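Local structure of PAN2-PAN3 deadenylation complex catalytic subunit pan2 (Neurospora crassa, 4CZX) at residues K186-L198 and D203-T215. The protein forms the catalytic subunit of a deadenylase complex that probably shortens mRNA poly(A) tails, the chain here being its N-terminal WD40 beta-propeller domain. Sequence-based numbering, arbitrary orientation.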
loop_
_atom_site.group_PDB
_atom_site.type_symbol
_atom_site.label_atom_id
_atom_site.label_comp_id
_atom_site.label_asym_id
_atom_site.label_seq_id
_atom_site.Cartn_x
_atom_site.Cartn_y
_atom_site.Cartn_z
ATOM N N LYS A 186 -28.246 30.172 -35.450
ATOM C CA LYS A 186 -27.340 31.028 -36.203
ATOM C C LYS A 186 -25.897 30.562 -36.017
ATOM O O LYS A 186 -25.522 30.143 -34.924
ATOM C CB LYS A 186 -27.500 32.477 -35.742
ATOM C CG LYS A 186 -26.509 33.464 -36.314
ATOM C CD LYS A 186 -26.907 33.902 -37.703
ATOM C CE LYS A 186 -26.481 35.342 -37.964
ATOM N NZ LYS A 186 -26.810 35.769 -39.350
ATOM N N GLN A 187 -25.101 30.611 -37.085
ATOM C CA GLN A 187 -23.676 30.311 -36.991
ATOM C C GLN A 187 -22.859 31.574 -37.271
ATOM O O GLN A 187 -23.150 32.314 -38.220
ATOM C CB GLN A 187 -23.299 29.182 -37.959
ATOM C CG GLN A 187 -24.147 27.924 -37.767
ATOM C CD GLN A 187 -23.622 26.710 -38.514
ATOM O OE1 GLN A 187 -24.231 26.254 -39.483
ATOM N NE2 GLN A 187 -22.499 26.163 -38.050
ATOM N N TRP A 188 -21.853 31.817 -36.438
ATOM C CA TRP A 188 -21.027 33.012 -36.527
ATOM C C TRP A 188 -19.569 32.618 -36.742
ATOM O O TRP A 188 -19.016 31.834 -35.971
ATOM C CB TRP A 188 -21.199 33.842 -35.245
ATOM C CG TRP A 188 -20.315 35.047 -35.098
ATOM C CD1 TRP A 188 -19.998 35.969 -36.061
ATOM C CD2 TRP A 188 -19.639 35.464 -33.908
ATOM N NE1 TRP A 188 -19.164 36.928 -35.539
ATOM C CE2 TRP A 188 -18.930 36.641 -34.218
ATOM C CE3 TRP A 188 -19.561 34.949 -32.604
ATOM C CZ2 TRP A 188 -18.153 37.315 -33.275
ATOM C CZ3 TRP A 188 -18.787 35.618 -31.671
ATOM C CH2 TRP A 188 -18.089 36.786 -32.014
ATOM N N GLN A 189 -18.947 33.148 -37.790
ATOM C CA GLN A 189 -17.539 32.847 -38.042
ATOM C C GLN A 189 -16.664 33.774 -37.206
ATOM O O GLN A 189 -16.430 34.920 -37.579
ATOM C CB GLN A 189 -17.200 32.991 -39.525
ATOM C CG GLN A 189 -15.799 32.527 -39.848
ATOM C CD GLN A 189 -15.679 31.029 -39.799
ATOM O OE1 GLN A 189 -16.417 30.320 -40.483
ATOM N NE2 GLN A 189 -14.759 30.528 -38.979
ATOM N N ALA A 190 -16.189 33.286 -36.068
ATOM C CA ALA A 190 -15.446 34.144 -35.153
ATOM C C ALA A 190 -13.967 34.191 -35.516
ATOM O O ALA A 190 -13.412 35.264 -35.749
ATOM C CB ALA A 190 -15.636 33.674 -33.714
ATOM N N HIS A 191 -13.323 33.031 -35.564
ATOM C CA HIS A 191 -11.906 32.979 -35.906
ATOM C C HIS A 191 -11.640 31.880 -36.927
ATOM O O HIS A 191 -12.500 31.043 -37.183
ATOM C CB HIS A 191 -11.066 32.774 -34.641
ATOM C CG HIS A 191 -11.356 33.778 -33.569
ATOM N ND1 HIS A 191 -10.598 34.916 -33.387
ATOM C CD2 HIS A 191 -12.340 33.829 -32.637
ATOM C CE1 HIS A 191 -11.099 35.621 -32.387
ATOM N NE2 HIS A 191 -12.158 34.985 -31.918
ATOM N N GLY A 192 -10.453 31.901 -37.525
ATOM C CA GLY A 192 -10.147 31.015 -38.627
ATOM C C GLY A 192 -10.079 29.525 -38.324
ATOM O O GLY A 192 -10.540 28.725 -39.131
ATOM N N ALA A 193 -9.504 29.142 -37.183
ATOM C CA ALA A 193 -9.315 27.718 -36.877
ATOM C C ALA A 193 -9.648 27.337 -35.440
ATOM O O ALA A 193 -9.988 26.177 -35.165
ATOM C CB ALA A 193 -7.880 27.301 -37.182
ATOM N N PHE A 194 -9.502 28.275 -34.510
ATOM C CA PHE A 194 -9.787 27.960 -33.110
ATOM C C PHE A 194 -10.236 29.161 -32.304
ATOM O O PHE A 194 -9.944 30.312 -32.620
ATOM C CB PHE A 194 -8.565 27.331 -32.411
ATOM C CG PHE A 194 -7.435 28.293 -32.167
ATOM C CD1 PHE A 194 -6.488 28.536 -33.166
ATOM C CD2 PHE A 194 -7.305 28.943 -30.949
ATOM C CE1 PHE A 194 -5.443 29.426 -32.950
ATOM C CE2 PHE A 194 -6.269 29.833 -30.724
ATOM C CZ PHE A 194 -5.332 30.080 -31.731
ATOM N N ILE A 195 -10.921 28.837 -31.225
ATOM C CA ILE A 195 -11.374 29.789 -30.233
ATOM C C ILE A 195 -10.669 29.411 -28.939
ATOM O O ILE A 195 -10.801 28.287 -28.478
ATOM C CB ILE A 195 -12.895 29.737 -30.095
ATOM C CG1 ILE A 195 -13.531 30.443 -31.308
ATOM C CG2 ILE A 195 -13.359 30.392 -28.784
ATOM C CD1 ILE A 195 -15.003 30.199 -31.477
ATOM N N ASN A 196 -9.874 30.327 -28.397
ATOM C CA ASN A 196 -9.154 30.088 -27.154
ATOM C C ASN A 196 -10.001 30.436 -25.915
ATOM O O ASN A 196 -9.711 29.994 -24.797
ATOM C CB ASN A 196 -7.856 30.900 -27.133
ATOM C CG ASN A 196 -6.901 30.421 -26.064
ATOM O OD1 ASN A 196 -6.630 29.231 -25.967
ATOM N ND2 ASN A 196 -6.411 31.335 -25.237
ATOM N N ASP A 197 -11.040 31.239 -26.124
ATOM C CA ASP A 197 -11.889 31.688 -25.025
ATOM C C ASP A 197 -13.209 32.234 -25.553
ATOM O O ASP A 197 -13.270 32.829 -26.634
ATOM C CB ASP A 197 -11.180 32.765 -24.191
ATOM C CG ASP A 197 -11.719 32.849 -22.750
ATOM O OD1 ASP A 197 -12.697 32.141 -22.431
ATOM O OD2 ASP A 197 -11.147 33.607 -21.934
ATOM N N LEU A 198 -14.264 32.048 -24.767
ATOM C CA LEU A 198 -15.579 32.583 -25.083
ATOM C C LEU A 198 -16.249 33.038 -23.790
ATOM O O LEU A 198 -16.204 32.330 -22.787
ATOM C CB LEU A 198 -16.449 31.532 -25.800
ATOM C CG LEU A 198 -17.880 31.992 -26.162
ATOM C CD1 LEU A 198 -18.388 31.336 -27.443
ATOM C CD2 LEU A 198 -18.889 31.753 -25.032
ATOM N N ASP A 203 -26.564 40.188 -23.763
ATOM C CA ASP A 203 -26.534 41.040 -24.955
ATOM C C ASP A 203 -25.357 40.809 -25.914
ATOM O O ASP A 203 -25.401 41.270 -27.062
ATOM C CB ASP A 203 -26.537 42.515 -24.555
ATOM C CG ASP A 203 -27.816 42.925 -23.856
ATOM O OD1 ASP A 203 -28.853 42.242 -24.035
ATOM O OD2 ASP A 203 -27.777 43.941 -23.133
ATOM N N PHE A 204 -24.306 40.127 -25.462
ATOM C CA PHE A 204 -23.107 39.972 -26.287
ATOM C C PHE A 204 -22.466 38.594 -26.234
ATOM O O PHE A 204 -22.569 37.884 -25.234
ATOM C CB PHE A 204 -22.030 40.986 -25.877
ATOM C CG PHE A 204 -22.472 42.421 -25.970
ATOM C CD1 PHE A 204 -22.415 43.103 -27.175
ATOM C CD2 PHE A 204 -22.926 43.088 -24.846
ATOM C CE1 PHE A 204 -22.826 44.438 -27.252
ATOM C CE2 PHE A 204 -23.339 44.419 -24.921
ATOM C CZ PHE A 204 -23.280 45.085 -26.125
ATOM N N ILE A 205 -21.792 38.235 -27.325
ATOM C CA ILE A 205 -20.752 37.211 -27.281
ATOM C C ILE A 205 -19.402 37.858 -27.560
ATOM O O ILE A 205 -19.302 38.750 -28.411
ATOM C CB ILE A 205 -20.961 36.090 -28.312
ATOM C CG1 ILE A 205 -22.427 35.663 -28.383
ATOM C CG2 ILE A 205 -20.018 34.904 -28.010
ATOM C CD1 ILE A 205 -22.686 34.641 -29.476
ATOM N N VAL A 206 -18.372 37.418 -26.840
ATOM C CA VAL A 206 -17.010 37.848 -27.126
ATOM C C VAL A 206 -16.090 36.626 -27.186
ATOM O O VAL A 206 -16.222 35.689 -26.395
ATOM C CB VAL A 206 -16.486 38.864 -26.082
ATOM C CG1 VAL A 206 -17.073 40.249 -26.326
ATOM C CG2 VAL A 206 -16.766 38.371 -24.645
ATOM N N THR A 207 -15.173 36.611 -28.152
ATOM C CA THR A 207 -14.265 35.476 -28.279
ATOM C C THR A 207 -12.840 35.905 -28.556
ATOM O O THR A 207 -12.596 36.987 -29.108
ATOM C CB THR A 207 -14.677 34.496 -29.412
ATOM O OG1 THR A 207 -14.608 35.168 -30.678
ATOM C CG2 THR A 207 -16.080 33.930 -29.177
ATOM N N CYS A 208 -11.915 35.033 -28.163
ATOM C CA CYS A 208 -10.513 35.127 -28.545
ATOM C C CYS A 208 -10.147 33.871 -29.332
ATOM O O CYS A 208 -10.667 32.801 -29.058
ATOM C CB CYS A 208 -9.615 35.244 -27.310
ATOM S SG CYS A 208 -9.980 36.653 -26.264
ATOM N N GLY A 209 -9.257 33.986 -30.309
ATOM C CA GLY A 209 -8.885 32.805 -31.059
ATOM C C GLY A 209 -7.844 33.127 -32.110
ATOM O O GLY A 209 -7.176 34.163 -32.023
ATOM N N GLY A 210 -7.711 32.246 -33.098
ATOM C CA GLY A 210 -6.736 32.443 -34.166
ATOM C C GLY A 210 -7.041 31.692 -35.448
ATOM O O GLY A 210 -7.980 30.891 -35.515
ATOM N N SER A 211 -6.218 31.942 -36.464
ATOM C CA SER A 211 -6.471 31.470 -37.819
ATOM C C SER A 211 -5.966 30.060 -38.117
ATOM O O SER A 211 -6.439 29.433 -39.063
ATOM C CB SER A 211 -5.844 32.446 -38.827
ATOM O OG SER A 211 -6.458 33.720 -38.736
ATOM N N HIS A 212 -5.005 29.566 -37.332
ATOM C CA HIS A 212 -4.460 28.220 -37.560
ATOM C C HIS A 212 -4.054 27.540 -36.273
ATOM O O HIS A 212 -3.405 28.148 -35.424
ATOM C CB HIS A 212 -3.243 28.252 -38.488
ATOM C CG HIS A 212 -3.511 28.923 -39.797
ATOM N ND1 HIS A 212 -3.093 30.207 -40.071
ATOM C CD2 HIS A 212 -4.190 28.505 -40.890
ATOM C CE1 HIS A 212 -3.478 30.543 -41.291
ATOM N NE2 HIS A 212 -4.145 29.526 -41.809
ATOM N N ARG A 213 -4.402 26.265 -36.159
ATOM C CA ARG A 213 -3.907 25.467 -35.052
ATOM C C ARG A 213 -2.439 25.104 -35.315
ATOM O O ARG A 213 -1.920 25.240 -36.437
ATOM C CB ARG A 213 -4.760 24.219 -34.850
ATOM C CG ARG A 213 -6.109 24.533 -34.192
ATOM C CD ARG A 213 -7.004 23.310 -34.097
ATOM N NE ARG A 213 -8.289 23.678 -33.498
ATOM C CZ ARG A 213 -8.546 23.628 -32.194
ATOM N NH1 ARG A 213 -7.603 23.229 -31.364
ATOM N NH2 ARG A 213 -9.740 23.986 -31.723
ATOM N N GLN A 214 -1.779 24.669 -34.253
ATOM C CA GLN A 214 -0.338 24.444 -34.258
ATOM C C GLN A 214 0.074 23.308 -35.186
ATOM O O GLN A 214 -0.574 22.255 -35.227
ATOM C CB GLN A 214 0.120 24.148 -32.820
ATOM C CG GLN A 214 1.618 23.966 -32.658
ATOM C CD GLN A 214 1.982 23.645 -31.218
ATOM O OE1 GLN A 214 1.134 23.218 -30.424
ATOM N NE2 GLN A 214 3.257 23.813 -30.884
ATOM N N THR A 215 1.152 23.540 -35.942
ATOM C CA THR A 215 1.836 22.504 -36.699
ATOM C C THR A 215 3.330 22.637 -36.465
ATOM O O THR A 215 3.763 23.594 -35.819
ATOM C CB THR A 215 1.574 22.604 -38.202
ATOM O OG1 THR A 215 2.345 23.691 -38.732
ATOM C CG2 THR A 215 0.085 22.842 -38.486
HETATM O O HOH W 1 -8.524 34.235 -37.067
HETATM O O HOH W 2 -8.290 29.810 -41.532
HETATM O O HOH W 3 -9.448 23.918 -36.495
#
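The imidazole of His191 covers the Cys208-Gly209 peptide and the phenyl ring of Phe194 covers Gly209-Gly210, in the strand 204-210. On one face of His191, Gly209 CA sits 3.6 Å from the ring centroid, 13° off the normal, a CH-pi contact. At its edge NE2 meets Thr207 OG1 at 2.8 Å in a bent hydrogen bond. Asp223 binds ND1, so both nitrogens are engaged. Phe194 lies on the other side of the strand, one face over Gly210 N, so the glycines are sandwiched between two rings; CE1 at its edge comes 3.5 Å from His212 O. Phe194 CG stands between the backbone N and the carbonyl carbon (chi1 71°), swinging the ring across Gly210. A CB on Gly209 would strike the His191 ring and Phe194 O, and one on Gly210 the Phe194 ring.

At the base of the Phe194 side chain, the Arg213 guanidinium lays a face against CB, with NH2 3.6 Å away; this arginine also reaches Asn170 O. An alanine for Phe194 would keep that CB contact but would probably leave the Gly210 backbone without its aromatic cover, opening a gap beside His212 O.

Two classic beta bulges shape the hairpin: Gly210 O accepts from Ala193 N (2.9 Å) and Phe194 N, and Cys208 O from Asn196 N (2.7 Å) and, weakly, Asp197 N. Farther along, toward Ile205, Thr207 CG2 and Ile205 CG2 pack against Leu198 CD1, and Trp188 CZ3 lies 3.9 Å from Ile205 CG2. Segment 186-198 carries the chain from the outermost strand of one blade, 184-189, into the first strand of the next. The Asp223-His191-Thr207 chain is consistent with the structural hydrogen-bond relay of WD40 blades, satisfying buried polar groups and tying the interblade connection to the second strand.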